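PDB 2OLM: nucleoporin-like protein RIP from Homo sapiens, which helps HIV-1 Rev move viral RNAs from the nuclear periphery to the cytoplasm, is required for vesicle docking or fusion during acrosome biogenesis, and carries an Arf-GAP zinc-finger domain. Local coordinates for residues C28-Q33 with Q117-K122; G94-R99 with K123-P128. One frame throughout, in Å; residues are numbered along the deposited sequence. Where two conformers were deposited one is given.

Contact 1. Residues C28-Q33 with Q117-K122; sequences CFDCDQ and QEKYEK. With ZN (zinc ion), chain B.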
loop_
_atom_site.group_PDB
_atom_site.type_symbol
_atom_site.label_atom_id
_atom_site.label_comp_id
_atom_site.label_asym_id
_atom_site.label_seq_id
_atom_site.Cartn_x
_atom_site.Cartn_y
_atom_site.Cartn_z
ATOM N N CYS A 28 -16.989 -3.688 -1.042
ATOM C CA CYS A 28 -16.978 -5.137 -1.412
ATOM C C CYS A 28 -17.926 -5.355 -2.583
ATOM O O CYS A 28 -19.084 -4.976 -2.520
ATOM C CB CYS A 28 -17.416 -5.981 -0.243
ATOM S SG CYS A 28 -17.507 -7.688 -0.660
ATOM N N PHE A 29 -17.460 -6.040 -3.638
ATOM C CA PHE A 29 -18.293 -6.333 -4.810
ATOM C C PHE A 29 -19.480 -7.226 -4.478
ATOM O O PHE A 29 -20.486 -7.179 -5.174
ATOM C CB PHE A 29 -17.466 -6.998 -5.878
ATOM C CG PHE A 29 -18.230 -7.255 -7.119
ATOM C CD1 PHE A 29 -18.839 -6.232 -7.788
ATOM C CD2 PHE A 29 -18.340 -8.551 -7.618
ATOM C CE1 PHE A 29 -19.629 -6.477 -8.902
ATOM C CE2 PHE A 29 -19.095 -8.794 -8.762
ATOM C CZ PHE A 29 -19.718 -7.759 -9.400
ATOM N N ASP A 30 -19.376 -8.083 -3.481
ATOM C CA ASP A 30 -20.408 -9.041 -3.193
ATOM C C ASP A 30 -21.441 -8.613 -2.174
ATOM O O ASP A 30 -22.636 -8.882 -2.352
ATOM C CB ASP A 30 -19.803 -10.434 -2.854
ATOM C CG ASP A 30 -19.104 -11.037 -4.050
ATOM O OD1 ASP A 30 -19.754 -11.083 -5.149
ATOM O OD2 ASP A 30 -17.926 -11.428 -3.921
ATOM N N CYS A 31 -21.010 -7.963 -1.103
ATOM C CA CYS A 31 -21.975 -7.470 -0.102
ATOM C C CYS A 31 -22.233 -5.973 -0.103
ATOM O O CYS A 31 -23.254 -5.549 0.488
ATOM C CB CYS A 31 -21.589 -7.925 1.309
ATOM S SG CYS A 31 -20.146 -7.095 2.025
ATOM N N ASP A 32 -21.340 -5.179 -0.686
ATOM C CA ASP A 32 -21.479 -3.715 -0.719
ATOM C C ASP A 32 -21.562 -3.107 0.675
ATOM O O ASP A 32 -22.036 -1.971 0.809
ATOM C CB ASP A 32 -22.724 -3.317 -1.545
ATOM C CG ASP A 32 -22.696 -1.871 -1.983
ATOM O OD1 ASP A 32 -21.677 -1.441 -2.504
ATOM O OD2 ASP A 32 -23.725 -1.160 -1.794
ATOM N N GLN A 33 -21.089 -3.819 1.697
ATOM C CA GLN A 33 -21.329 -3.386 3.098
ATOM C C GLN A 33 -20.103 -2.822 3.738
ATOM O O GLN A 33 -20.206 -2.163 4.774
ATOM C CB GLN A 33 -21.799 -4.542 3.981
ATOM C CG GLN A 33 -23.198 -5.050 3.722
ATOM C CD GLN A 33 -23.723 -5.939 4.837
ATOM O OE1 GLN A 33 -23.019 -6.823 5.339
ATOM N NE2 GLN A 33 -24.976 -5.728 5.214
ATOM N N GLN A 117 -23.673 -18.640 -5.273
ATOM C CA GLN A 117 -23.996 -19.641 -6.301
ATOM C C GLN A 117 -24.904 -19.084 -7.388
ATOM O O GLN A 117 -24.676 -19.321 -8.571
ATOM C CB GLN A 117 -24.577 -20.911 -5.706
ATOM C CG GLN A 117 -23.561 -21.697 -4.920
ATOM C CD GLN A 117 -24.105 -22.969 -4.313
ATOM O OE1 GLN A 117 -23.318 -23.832 -3.922
ATOM N NE2 GLN A 117 -25.422 -23.099 -4.218
ATOM N N GLU A 118 -25.947 -18.362 -6.967
ATOM C CA GLU A 118 -26.846 -17.766 -7.961
ATOM C C GLU A 118 -26.124 -16.748 -8.798
ATOM O O GLU A 118 -26.348 -16.668 -9.997
ATOM C CB GLU A 118 -28.088 -17.188 -7.286
ATOM C CG GLU A 118 -29.061 -18.296 -6.905
ATOM C CD GLU A 118 -30.420 -17.810 -6.546
ATOM O OE1 GLU A 118 -30.577 -16.588 -6.295
ATOM O OE2 GLU A 118 -31.304 -18.693 -6.462
ATOM N N LYS A 119 -25.200 -16.017 -8.192
ATOM C CA LYS A 119 -24.500 -14.924 -8.880
ATOM C C LYS A 119 -23.515 -15.465 -9.925
ATOM O O LYS A 119 -23.485 -15.017 -11.073
ATOM C CB LYS A 119 -23.780 -14.016 -7.870
ATOM C CG LYS A 119 -23.119 -12.808 -8.424
ATOM C CD LYS A 119 -22.662 -11.877 -7.295
ATOM C CE LYS A 119 -21.930 -10.665 -7.806
ATOM N NZ LYS A 119 -21.506 -9.690 -6.699
ATOM N N TYR A 120 -22.672 -16.398 -9.485
ATOM C CA TYR A 120 -21.517 -16.822 -10.270
ATOM C C TYR A 120 -21.702 -18.132 -11.003
ATOM O O TYR A 120 -21.148 -18.291 -12.076
ATOM C CB TYR A 120 -20.238 -16.900 -9.392
ATOM C CG TYR A 120 -19.818 -15.552 -8.857
ATOM C CD1 TYR A 120 -19.300 -14.568 -9.688
ATOM C CD2 TYR A 120 -19.977 -15.246 -7.528
ATOM C CE1 TYR A 120 -18.951 -13.315 -9.187
ATOM C CE2 TYR A 120 -19.626 -14.018 -7.025
ATOM C CZ TYR A 120 -19.117 -13.049 -7.867
ATOM O OH TYR A 120 -18.749 -11.791 -7.436
ATOM N N GLU A 121 -22.446 -19.067 -10.411
ATOM C CA GLU A 121 -22.596 -20.415 -10.992
ATOM C C GLU A 121 -23.845 -20.501 -11.862
ATOM O O GLU A 121 -23.774 -20.831 -13.063
ATOM C CB GLU A 121 -22.593 -21.492 -9.904
ATOM C CG GLU A 121 -21.353 -21.478 -9.010
ATOM C CD GLU A 121 -21.292 -22.589 -7.996
ATOM O OE1 GLU A 121 -22.250 -23.371 -7.893
ATOM O OE2 GLU A 121 -20.258 -22.670 -7.314
ATOM N N LYS A 122 -24.986 -20.155 -11.264
ATOM C CA LYS A 122 -26.249 -20.188 -11.997
ATOM C C LYS A 122 -26.451 -18.942 -12.868
ATOM O O LYS A 122 -27.284 -18.974 -13.766
ATOM C CB LYS A 122 -27.397 -20.361 -11.039
ATOM C CG LYS A 122 -27.287 -21.659 -10.213
ATOM C CD LYS A 122 -28.368 -21.786 -9.215
ATOM C CE LYS A 122 -28.208 -23.037 -8.373
ATOM N NZ LYS A 122 -28.931 -22.888 -7.077
HETATM ZN ZN ZN B . -18.403 -8.463 1.427
HETATM O O HOH W 1 -16.325 -11.494 -6.119
HETATM O O HOH W 2 -23.572 -8.794 -4.999
#
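With CG anti to the backbone N (chi1 -175°) and the rest of its chain extended, Lys-119 sends its ammonium group from helix 109-121 to Asp-30, while Tyr-120, its CG anti to the carbonyl carbon (chi1 -65°), meets the same carboxylate tip to tip. Both donors converge on one oxygen. Tyr-120 OH gives its proton to the syn lone pair of Asp-30 OD1 at 2.6 Å, and Lys-119 NZ forms a salt bridge to Asp-30 OD1 at 2.7 Å from the anti side, somewhat out of the carboxylate plane. The phenol and carboxylate planes stand 88° apart. Asp-30 and Phe-29 are the two residues between Cys-28 and Cys-31, the first CxxC knuckle of the Arf-GAP C4 zinc finger, whose zinc coordination is completed by Cys-48 and Cys-51; the backbone N of Cys-31 also bonds to Cys-28 SG. Lys-119 NZ lies over one face of the Phe-29 ring, 3.7 Å from its centroid, a cation-pi contact, whereas Tyr-120 OH approaches the edge of that ring. Water 1 donates to both Asp-30 OD2 and Tyr-120 OH, and water 2 links Lys-119 NZ to Asp-30 O. In this buried setting, the paired donors would probably favour an ionised Asp-30.

Contact 2. Residues G94-R99 with K123-P128; sequences GLFDDR and KRWYVP
A single backbone hydrogen bond between Leu-95 and Trp-125 joins the two loops: Leu-95 N donates to Trp-125 O at 2.9 Å. Gly-94 N is almost as near that oxygen, but its angle is too poor for a hydrogen bond.

The aromatic contact is T-shaped. Phe-96, with CG anti to its backbone N (chi1 -171°), lies beside Trp-125 and points the same way, presenting a ring edge to the indole face. Phe-96 CD1 sits 3.7 Å from Trp-125 CE2, and the planes meet at 74°. Arg-124 CG packs over the centre of the opposite indole face, so the indole is held between an aromatic edge and an aliphatic chain.

These pieces belong to the Arf-GAP domain, where the loop leaving helix 84-92 meets the type I beta turn from Lys-123 to Tyr-126 that follows helix 109-121. Lys-123 leaves the helix with positive phi, and Pro-128 takes the N-cap position of helix 129-133. Trp-125 also meets Phe-115 of helix 109-121, while Tyr-126 packs on Ile-91 and Trp-92.

Aliphatic contacts involve Leu-95 and Val-127, which cross at about a right angle, with Leu-95 CD2 3.5 Å from Val-127 CG2. Val-127 CG2 also comes within 3.8 Å of Gly-94 CA. Leu-95 CD1 rests against the carbonyl oxygen of Tyr-126.

Charged groups act within the 94-99 loop. Arg-99 grips Asp-97 side-on, NH2 bonding to OD1 and NE to OD2, both in or near the guanidinium plane and on syn lone pairs. Asp-97 OD2 also accepts from Arg-99 N at 2.9 Å, closing an Asx turn.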
loop_
_atom_site.group_PDB
_atom_site.type_symbol
_atom_site.label_atom_id
_atom_site.label_comp_id
_atom_site.label_asym_id
_atom_site.label_seq_id
_atom_site.Cartn_x
_atom_site.Cartn_y
_atom_site.Cartn_z
ATOM N N GLY A 94 -25.279 -7.527 -14.189
ATOM C CA GLY A 94 -25.805 -6.708 -15.293
ATOM C C GLY A 94 -27.303 -6.616 -15.301
ATOM O O GLY A 94 -27.860 -5.602 -15.782
ATOM N N LEU A 95 -27.998 -7.611 -14.774
ATOM C CA LEU A 95 -29.497 -7.630 -14.713
ATOM C C LEU A 95 -30.044 -7.329 -13.321
ATOM O O LEU A 95 -31.256 -7.305 -13.122
ATOM C CB LEU A 95 -30.050 -8.977 -15.249
ATOM C CG LEU A 95 -29.521 -9.378 -16.606
ATOM C CD1 LEU A 95 -30.120 -10.741 -17.029
ATOM C CD2 LEU A 95 -29.781 -8.276 -17.668
ATOM N N PHE A 96 -29.165 -7.155 -12.349
ATOM C CA PHE A 96 -29.528 -6.918 -10.934
ATOM C C PHE A 96 -30.019 -5.492 -10.733
ATOM O O PHE A 96 -29.423 -4.557 -11.233
ATOM C CB PHE A 96 -28.282 -7.206 -10.082
ATOM C CG PHE A 96 -28.478 -7.224 -8.603
ATOM C CD1 PHE A 96 -28.659 -8.401 -7.913
ATOM C CD2 PHE A 96 -28.422 -6.051 -7.878
ATOM C CE1 PHE A 96 -28.800 -8.406 -6.489
ATOM C CE2 PHE A 96 -28.580 -6.047 -6.514
ATOM C CZ PHE A 96 -28.753 -7.213 -5.816
ATOM N N ASP A 97 -31.125 -5.366 -10.003
ATOM C CA ASP A 97 -31.647 -4.057 -9.625
ATOM C C ASP A 97 -31.273 -3.741 -8.197
ATOM O O ASP A 97 -31.641 -4.460 -7.276
ATOM C CB ASP A 97 -33.129 -3.996 -9.822
ATOM C CG ASP A 97 -33.641 -2.608 -9.743
ATOM O OD1 ASP A 97 -33.794 -1.962 -10.795
ATOM O OD2 ASP A 97 -33.798 -2.095 -8.613
ATOM N N ASP A 98 -30.528 -2.654 -8.019
ATOM C CA ASP A 98 -30.011 -2.277 -6.695
ATOM C C ASP A 98 -31.086 -1.910 -5.715
ATOM O O ASP A 98 -30.814 -1.884 -4.503
ATOM C CB ASP A 98 -29.065 -1.109 -6.832
ATOM C CG ASP A 98 -27.772 -1.455 -7.575
ATOM O OD1 ASP A 98 -27.351 -2.635 -7.584
ATOM O OD2 ASP A 98 -27.184 -0.513 -8.111
ATOM N N ARG A 99 -32.307 -1.640 -6.182
ATOM C CA ARG A 99 -33.407 -1.325 -5.260
ATOM C C ARG A 99 -34.074 -2.544 -4.701
ATOM O O ARG A 99 -34.583 -2.521 -3.596
ATOM C CB ARG A 99 -34.451 -0.472 -5.948
ATOM C CG ARG A 99 -33.937 0.858 -6.397
ATOM C CD ARG A 99 -34.759 1.509 -7.506
ATOM N NE ARG A 99 -34.672 0.784 -8.774
ATOM C CZ ARG A 99 -35.072 1.266 -9.933
ATOM N NH1 ARG A 99 -35.597 2.492 -10.040
ATOM N NH2 ARG A 99 -34.916 0.537 -11.015
ATOM N N LYS A 123 -25.702 -17.866 -12.604
ATOM C CA LYS A 123 -25.713 -16.687 -13.458
ATOM C C LYS A 123 -27.096 -16.047 -13.536
ATOM O O LYS A 123 -27.561 -15.652 -14.618
ATOM C CB LYS A 123 -25.138 -17.045 -14.835
ATOM C CG LYS A 123 -23.662 -17.162 -14.760
ATOM C CD LYS A 123 -23.068 -17.811 -15.968
ATOM C CE LYS A 123 -21.560 -17.831 -15.830
ATOM N NZ LYS A 123 -20.931 -18.603 -16.922
ATOM N N ARG A 124 -27.718 -15.882 -12.399
ATOM C CA ARG A 124 -29.074 -15.354 -12.354
ATOM C C ARG A 124 -29.171 -13.925 -12.933
ATOM O O ARG A 124 -30.226 -13.583 -13.535
ATOM C CB ARG A 124 -29.570 -15.351 -10.922
ATOM C CG ARG A 124 -30.965 -14.742 -10.745
ATOM C CD ARG A 124 -31.500 -15.099 -9.396
ATOM N NE ARG A 124 -32.815 -14.506 -9.171
ATOM C CZ ARG A 124 -33.479 -14.598 -8.031
ATOM N NH1 ARG A 124 -32.979 -15.317 -7.041
ATOM N NH2 ARG A 124 -34.666 -14.008 -7.904
ATOM N N TRP A 125 -28.154 -13.092 -12.755
ATOM C CA TRP A 125 -28.220 -11.656 -13.136
ATOM C C TRP A 125 -27.202 -11.309 -14.195
ATOM O O TRP A 125 -26.782 -10.161 -14.319
ATOM C CB TRP A 125 -27.992 -10.757 -11.892
ATOM C CG TRP A 125 -28.939 -11.016 -10.792
ATOM C CD1 TRP A 125 -30.250 -10.575 -10.706
ATOM C CD2 TRP A 125 -28.717 -11.788 -9.587
ATOM N NE1 TRP A 125 -30.824 -11.012 -9.543
ATOM C CE2 TRP A 125 -29.902 -11.765 -8.841
ATOM C CE3 TRP A 125 -27.610 -12.480 -9.069
ATOM C CZ2 TRP A 125 -30.029 -12.418 -7.623
ATOM C CZ3 TRP A 125 -27.748 -13.126 -7.860
ATOM C CH2 TRP A 125 -28.938 -13.083 -7.148
ATOM N N TYR A 126 -26.766 -12.319 -14.958
ATOM C CA TYR A 126 -25.556 -12.241 -15.752
ATOM C C TYR A 126 -25.791 -11.688 -17.155
ATOM O O TYR A 126 -26.747 -12.096 -17.837
ATOM C CB TYR A 126 -25.002 -13.666 -15.850
ATOM C CG TYR A 126 -23.745 -13.911 -16.667
ATOM C CD1 TYR A 126 -22.484 -13.773 -16.096
ATOM C CD2 TYR A 126 -23.810 -14.369 -17.976
ATOM C CE1 TYR A 126 -21.331 -14.033 -16.819
ATOM C CE2 TYR A 126 -22.693 -14.646 -18.678
ATOM C CZ TYR A 126 -21.440 -14.484 -18.110
ATOM O OH TYR A 126 -20.294 -14.808 -18.829
ATOM N N VAL A 127 -24.903 -10.802 -17.596
ATOM C CA VAL A 127 -24.800 -10.366 -18.989
ATOM C C VAL A 127 -23.396 -10.745 -19.485
ATOM O O VAL A 127 -22.409 -10.441 -18.822
ATOM C CB VAL A 127 -25.007 -8.846 -19.110
ATOM C CG1 VAL A 127 -24.809 -8.385 -20.577
ATOM C CG2 VAL A 127 -26.391 -8.448 -18.599
ATOM N N PRO A 128 -23.312 -11.468 -20.612
ATOM C CA PRO A 128 -21.988 -11.916 -21.069
ATOM C C PRO A 128 -21.027 -10.760 -21.283
ATOM O O PRO A 128 -21.441 -9.670 -21.704
ATOM C CB PRO A 128 -22.304 -12.610 -22.407
ATOM C CG PRO A 128 -23.680 -13.007 -22.331
ATOM C CD PRO A 128 -24.390 -11.999 -21.456
#

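Contacts 1 and 2 differ in chemistry as they do in depth; their centres lie about 10 Å apart. Contact 1 is buried, and there polar groups and two waters tie the zinc knuckle to helix 109-121; contact 2 is a surface contact and relies on apolar and aromatic packing between two loops with a single backbone bond. The two are joined along the chain, since 117-122 continues directly into 123-128. They also touch: Glu-118 OE1 forms a salt bridge with Arg-124 NH1 at 2.8 Å, and the indole of Trp-125 packs on the backbone of Lys-119. Helix 84-92 borders both, through Phe-29 and Lys-119 in contact 1 and Tyr-126 in contact 2.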